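Local coordinates for Peptide/nickel transport system substrate-binding protein (Listeria monocytogenes serotype 1/2a, PDB 5KZT) that binds peptides and probably delivers them to a membrane transporter for uptake, as an OppA-type solute-binding protein, at residues D329-H343 with D470-K482. Residues are numbered along the deposited sequence; the frame is centred on the assembly and turned at random.
Sequences DPGNKEDYTKESGKH and DQKRWDEMVKAEK
Trp474 and Tyr336 meet in an offset edge-to-face stack, planes at 86°, where the short helix 336-340 and the loop before it lie on helix 471-487 of this family 5 solute-binding protein. The two short helix segments cross steeply, their axes 9.5 Å apart at closest approach. The packing is tight around Trp474. The edge of Tyr336 points at one face of the indole. Asp329 CA and Pro330 CD make CH-pi contacts on the opposite face. At the indole edge, Trp474 NE1 donates in the ring plane to the syn lone pair of Glu339 OE1, 2.7 Å away and nearly straight at 170°. This bond, with the contacts on both faces, helps to hold the indole in its rotation.

Tyr336 is a knob in a hole formed by Trp474, Met477, Val478 and Glu481. Its CG is anti to the backbone N, which sends the ring toward helix 471-487. There Tyr336 OH donates to Met477 O at 2.7 Å, from above the carbonyl plane. Leu436 of helix 433-436 also touches this ring.

The Pro330-Gly331 end is more exposed to solvent. Gln471 bends at chi2 (65°) so that its amide NE2 donates to Asp329 OD1 at 2.9 Å and also to Asp475 OD1. Gly331 N reaches the same Asp329 oxygen from the other face of the carboxylate, closing an Asx turn.

Beyond Tyr336, Ser340 OG donates to the anti lone pair of Glu481 OE2, which also accepts from Asn320 ND2. One water donates to both Ser340 OG and Val478 O, and its oxygen lies 2.7 Å from each.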
loop_
_atom_site.group_PDB
_atom_site.type_symbol
_atom_site.label_atom_id
_atom_site.label_comp_id
_atom_site.label_asym_id
_atom_site.label_seq_id
_atom_site.Cartn_x
_atom_site.Cartn_y
_atom_site.Cartn_z
ATOM N N ASP A 329 -22.038 -4.194 1.035
ATOM C CA ASP A 329 -22.670 -5.244 1.824
ATOM C C ASP A 329 -23.138 -6.363 0.885
ATOM O O ASP A 329 -23.836 -6.090 -0.085
ATOM C CB ASP A 329 -23.842 -4.597 2.589
ATOM C CG ASP A 329 -24.540 -5.531 3.576
ATOM O OD1 ASP A 329 -24.557 -6.751 3.373
ATOM O OD2 ASP A 329 -25.122 -5.026 4.558
ATOM N N PRO A 330 -22.754 -7.634 1.170
ATOM C CA PRO A 330 -23.194 -8.719 0.284
ATOM C C PRO A 330 -24.706 -8.907 0.312
ATOM O O PRO A 330 -25.264 -9.419 -0.641
ATOM C CB PRO A 330 -22.445 -9.958 0.823
ATOM C CG PRO A 330 -22.189 -9.624 2.243
ATOM C CD PRO A 330 -21.900 -8.145 2.248
ATOM N N GLY A 331 -25.362 -8.482 1.389
ATOM C CA GLY A 331 -26.806 -8.605 1.525
ATOM C C GLY A 331 -27.593 -7.643 0.680
ATOM O O GLY A 331 -28.431 -8.060 -0.141
ATOM N N ASN A 332 -27.373 -6.354 0.902
ATOM C CA ASN A 332 -28.183 -5.325 0.234
ATOM C C ASN A 332 -27.402 -4.343 -0.643
ATOM O O ASN A 332 -27.975 -3.358 -1.092
ATOM C CB ASN A 332 -29.006 -4.555 1.273
ATOM C CG ASN A 332 -28.158 -3.703 2.212
ATOM O OD1 ASN A 332 -26.922 -3.674 2.151
ATOM N ND2 ASN A 332 -28.838 -2.999 3.105
ATOM N N LYS A 333 -26.104 -4.588 -0.841
ATOM C CA LYS A 333 -25.266 -3.806 -1.733
ATOM C C LYS A 333 -24.964 -2.360 -1.288
ATOM O O LYS A 333 -24.414 -1.583 -2.075
ATOM C CB LYS A 333 -25.816 -3.828 -3.167
ATOM C CG LYS A 333 -25.987 -5.219 -3.725
ATOM C CD LYS A 333 -26.600 -5.152 -5.111
ATOM C CE LYS A 333 -26.051 -6.252 -6.018
ATOM N NZ LYS A 333 -26.809 -6.216 -7.295
ATOM N N GLU A 334 -25.259 -2.029 -0.026
ATOM C CA GLU A 334 -24.976 -0.690 0.500
ATOM C C GLU A 334 -23.520 -0.549 0.902
ATOM O O GLU A 334 -22.896 -1.495 1.385
ATOM C CB GLU A 334 -25.884 -0.352 1.686
ATOM C CG GLU A 334 -27.350 -0.213 1.341
ATOM C CD GLU A 334 -27.684 1.032 0.526
ATOM O OE1 GLU A 334 -26.815 1.875 0.240
ATOM O OE2 GLU A 334 -28.846 1.150 0.154
ATOM N N ASP A 335 -22.980 0.654 0.699
ATOM C CA ASP A 335 -21.590 0.986 1.029
ATOM C C ASP A 335 -21.288 0.766 2.507
ATOM O O ASP A 335 -22.042 1.239 3.377
ATOM C CB ASP A 335 -21.310 2.453 0.697
ATOM C CG ASP A 335 -19.837 2.766 0.592
ATOM O OD1 ASP A 335 -19.026 2.310 1.431
ATOM O OD2 ASP A 335 -19.478 3.498 -0.365
ATOM N N TYR A 336 -20.184 0.065 2.773
ATOM C CA TYR A 336 -19.654 -0.102 4.144
ATOM C C TYR A 336 -19.683 1.199 4.939
ATOM O O TYR A 336 -20.148 1.208 6.082
ATOM C CB TYR A 336 -18.204 -0.596 4.079
ATOM C CG TYR A 336 -17.541 -0.811 5.427
ATOM C CD1 TYR A 336 -16.940 0.251 6.108
ATOM C CD2 TYR A 336 -17.488 -2.081 6.012
ATOM C CE1 TYR A 336 -16.320 0.065 7.332
ATOM C CE2 TYR A 336 -16.856 -2.275 7.236
ATOM C CZ TYR A 336 -16.277 -1.206 7.890
ATOM O OH TYR A 336 -15.656 -1.380 9.119
ATOM N N THR A 337 -19.206 2.296 4.330
ATOM C CA THR A 337 -19.134 3.591 5.038
ATOM C C THR A 337 -20.486 4.175 5.444
ATOM O O THR A 337 -20.582 4.816 6.489
ATOM C CB THR A 337 -18.366 4.678 4.246
ATOM O OG1 THR A 337 -18.974 4.889 2.974
ATOM C CG2 THR A 337 -16.966 4.289 4.060
ATOM N N LYS A 338 -21.520 3.957 4.633
ATOM C CA LYS A 338 -22.890 4.372 4.992
ATOM C C LYS A 338 -23.411 3.565 6.212
ATOM O O LYS A 338 -24.020 4.127 7.131
ATOM C CB LYS A 338 -23.813 4.236 3.764
ATOM C CG LYS A 338 -25.273 4.611 3.966
ATOM C CD LYS A 338 -26.156 4.156 2.798
ATOM C CE LYS A 338 -27.620 4.551 2.988
ATOM N NZ LYS A 338 -28.219 3.940 4.205
ATOM N N GLU A 339 -23.145 2.263 6.230
ATOM C CA GLU A 339 -23.536 1.398 7.362
ATOM C C GLU A 339 -22.738 1.703 8.626
ATOM O O GLU A 339 -23.277 1.644 9.717
ATOM C CB GLU A 339 -23.408 -0.090 7.000
ATOM C CG GLU A 339 -24.267 -0.481 5.809
ATOM C CD GLU A 339 -24.219 -1.949 5.482
ATOM O OE1 GLU A 339 -23.205 -2.618 5.774
ATOM O OE2 GLU A 339 -25.204 -2.427 4.915
ATOM N N SER A 340 -21.453 2.013 8.477
ATOM C CA SER A 340 -20.605 2.355 9.620
ATOM C C SER A 340 -20.931 3.726 10.210
ATOM O O SER A 340 -20.765 3.940 11.416
ATOM C CB SER A 340 -19.136 2.340 9.211
ATOM O OG SER A 340 -18.300 2.303 10.352
ATOM N N GLY A 341 -21.360 4.651 9.349
ATOM C CA GLY A 341 -21.503 6.056 9.711
ATOM C C GLY A 341 -20.180 6.774 9.881
ATOM O O GLY A 341 -19.079 6.182 9.735
ATOM N N LYS A 342 -20.273 8.057 10.205
ATOM C CA LYS A 342 -19.078 8.865 10.425
ATOM C C LYS A 342 -18.526 8.626 11.832
ATOM O O LYS A 342 -19.282 8.356 12.750
ATOM C CB LYS A 342 -19.371 10.343 10.203
ATOM C CG LYS A 342 -19.706 10.678 8.765
ATOM C CD LYS A 342 -20.092 12.140 8.637
ATOM C CE LYS A 342 -20.283 12.585 7.194
ATOM N NZ LYS A 342 -21.243 11.720 6.441
ATOM N N HIS A 343 -17.202 8.716 11.962
ATOM C CA HIS A 343 -16.507 8.649 13.238
ATOM C C HIS A 343 -15.523 9.797 13.378
ATOM O O HIS A 343 -14.956 10.240 12.377
ATOM C CB HIS A 343 -15.740 7.335 13.325
ATOM C CG HIS A 343 -16.573 6.148 13.014
ATOM N ND1 HIS A 343 -17.259 5.449 13.982
ATOM C CD2 HIS A 343 -16.862 5.550 11.836
ATOM C CE1 HIS A 343 -17.927 4.463 13.411
ATOM N NE2 HIS A 343 -17.711 4.507 12.109
ATOM N N ASP A 470 -20.967 -15.233 6.743
ATOM C CA ASP A 470 -20.550 -14.405 5.616
ATOM C C ASP A 470 -21.235 -13.037 5.600
ATOM O O ASP A 470 -20.567 -12.010 5.522
ATOM C CB ASP A 470 -20.806 -15.129 4.302
ATOM C CG ASP A 470 -19.934 -14.598 3.177
ATOM O OD1 ASP A 470 -20.157 -13.447 2.733
ATOM O OD2 ASP A 470 -19.012 -15.333 2.742
ATOM N N GLN A 471 -22.567 -13.031 5.677
ATOM C CA GLN A 471 -23.279 -11.833 6.117
ATOM C C GLN A 471 -22.853 -11.488 7.554
ATOM O O GLN A 471 -22.631 -10.325 7.864
ATOM C CB GLN A 471 -24.803 -12.021 6.068
ATOM C CG GLN A 471 -25.600 -10.740 6.331
ATOM C CD GLN A 471 -25.384 -9.702 5.236
ATOM O OE1 GLN A 471 -25.680 -9.962 4.082
ATOM N NE2 GLN A 471 -24.852 -8.536 5.592
ATOM N N LYS A 472 -22.781 -12.497 8.432
ATOM C CA LYS A 472 -22.284 -12.287 9.806
ATOM C C LYS A 472 -20.875 -11.694 9.840
ATOM O O LYS A 472 -20.607 -10.811 10.643
ATOM C CB LYS A 472 -22.332 -13.577 10.643
ATOM C CG LYS A 472 -23.736 -13.948 11.094
ATOM C CD LYS A 472 -23.730 -14.738 12.396
ATOM C CE LYS A 472 -25.133 -15.144 12.826
ATOM N NZ LYS A 472 -25.770 -16.087 11.855
ATOM N N ARG A 473 -19.983 -12.176 8.967
ATOM C CA ARG A 473 -18.623 -11.626 8.865
ATOM C C ARG A 473 -18.689 -10.150 8.508
ATOM O O ARG A 473 -18.060 -9.319 9.161
ATOM C CB ARG A 473 -17.801 -12.386 7.821
ATOM C CG ARG A 473 -16.414 -11.813 7.561
ATOM C CD ARG A 473 -15.518 -12.769 6.792
ATOM N NE ARG A 473 -14.283 -12.107 6.361
ATOM C CZ ARG A 473 -14.153 -11.332 5.271
ATOM N NH1 ARG A 473 -15.182 -11.104 4.449
ATOM N NH2 ARG A 473 -12.974 -10.774 5.000
ATOM N N TRP A 474 -19.469 -9.836 7.476
ATOM C CA TRP A 474 -19.620 -8.444 7.039
ATOM C C TRP A 474 -20.130 -7.563 8.183
ATOM O O TRP A 474 -19.512 -6.540 8.501
ATOM C CB TRP A 474 -20.563 -8.349 5.832
ATOM C CG TRP A 474 -20.833 -6.936 5.446
ATOM C CD1 TRP A 474 -21.858 -6.139 5.884
ATOM C CD2 TRP A 474 -20.048 -6.142 4.570
ATOM N NE1 TRP A 474 -21.749 -4.879 5.323
ATOM C CE2 TRP A 474 -20.645 -4.860 4.513
ATOM C CE3 TRP A 474 -18.895 -6.388 3.819
ATOM C CZ2 TRP A 474 -20.141 -3.832 3.702
ATOM C CZ3 TRP A 474 -18.375 -5.358 3.030
ATOM C CH2 TRP A 474 -19.002 -4.096 2.977
ATOM N N ASP A 475 -21.231 -7.971 8.817
ATOM C CA ASP A 475 -21.833 -7.167 9.898
ATOM C C ASP A 475 -20.835 -6.871 11.027
ATOM O O ASP A 475 -20.786 -5.757 11.552
ATOM C CB ASP A 475 -23.107 -7.823 10.473
ATOM C CG ASP A 475 -24.232 -7.954 9.439
ATOM O OD1 ASP A 475 -24.158 -7.307 8.378
ATOM O OD2 ASP A 475 -25.181 -8.722 9.686
ATOM N N GLU A 476 -20.029 -7.870 11.370
ATOM C CA GLU A 476 -19.014 -7.713 12.399
ATOM C C GLU A 476 -17.917 -6.750 11.975
ATOM O O GLU A 476 -17.523 -5.906 12.768
ATOM C CB GLU A 476 -18.441 -9.073 12.797
ATOM C CG GLU A 476 -19.467 -9.977 13.476
ATOM C CD GLU A 476 -19.850 -9.516 14.877
ATOM O OE1 GLU A 476 -19.035 -9.697 15.808
ATOM O OE2 GLU A 476 -20.982 -8.997 15.061
ATOM N N MET A 477 -17.474 -6.833 10.719
ATOM C CA MET A 477 -16.495 -5.868 10.194
ATOM C C MET A 477 -16.994 -4.425 10.286
ATOM O O MET A 477 -16.221 -3.525 10.581
ATOM C CB MET A 477 -16.081 -6.223 8.751
ATOM C CG MET A 477 -15.162 -7.443 8.680
ATOM S SD MET A 477 -14.370 -7.753 7.093
ATOM C CE MET A 477 -15.810 -7.965 6.051
ATOM N N VAL A 478 -18.290 -4.205 10.044
ATOM C CA VAL A 478 -18.894 -2.870 10.199
ATOM C C VAL A 478 -18.714 -2.413 11.648
ATOM O O VAL A 478 -18.233 -1.303 11.916
ATOM C CB VAL A 478 -20.383 -2.877 9.777
ATOM C CG1 VAL A 478 -21.071 -1.551 10.109
ATOM C CG2 VAL A 478 -20.495 -3.196 8.282
ATOM N N LYS A 479 -19.060 -3.291 12.583
ATOM C CA LYS A 479 -18.946 -2.977 14.000
ATOM C C LYS A 479 -17.516 -2.664 14.432
ATOM O O LYS A 479 -17.297 -1.821 15.306
ATOM C CB LYS A 479 -19.492 -4.127 14.852
ATOM C CG LYS A 479 -20.982 -4.338 14.724
ATOM C CD LYS A 479 -21.413 -5.531 15.569
ATOM C CE LYS A 479 -22.896 -5.769 15.475
ATOM N NZ LYS A 479 -23.665 -4.551 15.860
ATOM N N ALA A 480 -16.551 -3.350 13.819
ATOM C CA ALA A 480 -15.151 -3.191 14.181
ATOM C C ALA A 480 -14.671 -1.757 14.048
ATOM O O ALA A 480 -13.866 -1.311 14.858
ATOM C CB ALA A 480 -14.275 -4.098 13.335
ATOM N N GLU A 481 -15.153 -1.038 13.030
ATOM C CA GLU A 481 -14.676 0.318 12.794
ATOM C C GLU A 481 -15.072 1.265 13.930
ATOM O O GLU A 481 -14.316 2.180 14.288
ATOM C CB GLU A 481 -15.137 0.860 11.430
ATOM C CG GLU A 481 -14.353 2.109 11.023
ATOM C CD GLU A 481 -14.667 2.605 9.621
ATOM O OE1 GLU A 481 -13.722 2.840 8.857
ATOM O OE2 GLU A 481 -15.853 2.773 9.286
ATOM N N LYS A 482 -16.258 1.056 14.494
ATOM C CA LYS A 482 -16.681 1.852 15.656
ATOM C C LYS A 482 -15.756 1.689 16.861
ATOM O O LYS A 482 -15.450 2.662 17.556
ATOM C CB LYS A 482 -18.097 1.503 16.069
ATOM C CG LYS A 482 -18.690 2.544 17.001
ATOM C CD LYS A 482 -19.999 2.075 17.614
ATOM C CE LYS A 482 -20.490 3.066 18.643
ATOM N NZ LYS A 482 -19.850 2.905 19.977
HETATM O O HOH W 1 -19.156 1.120 12.649
#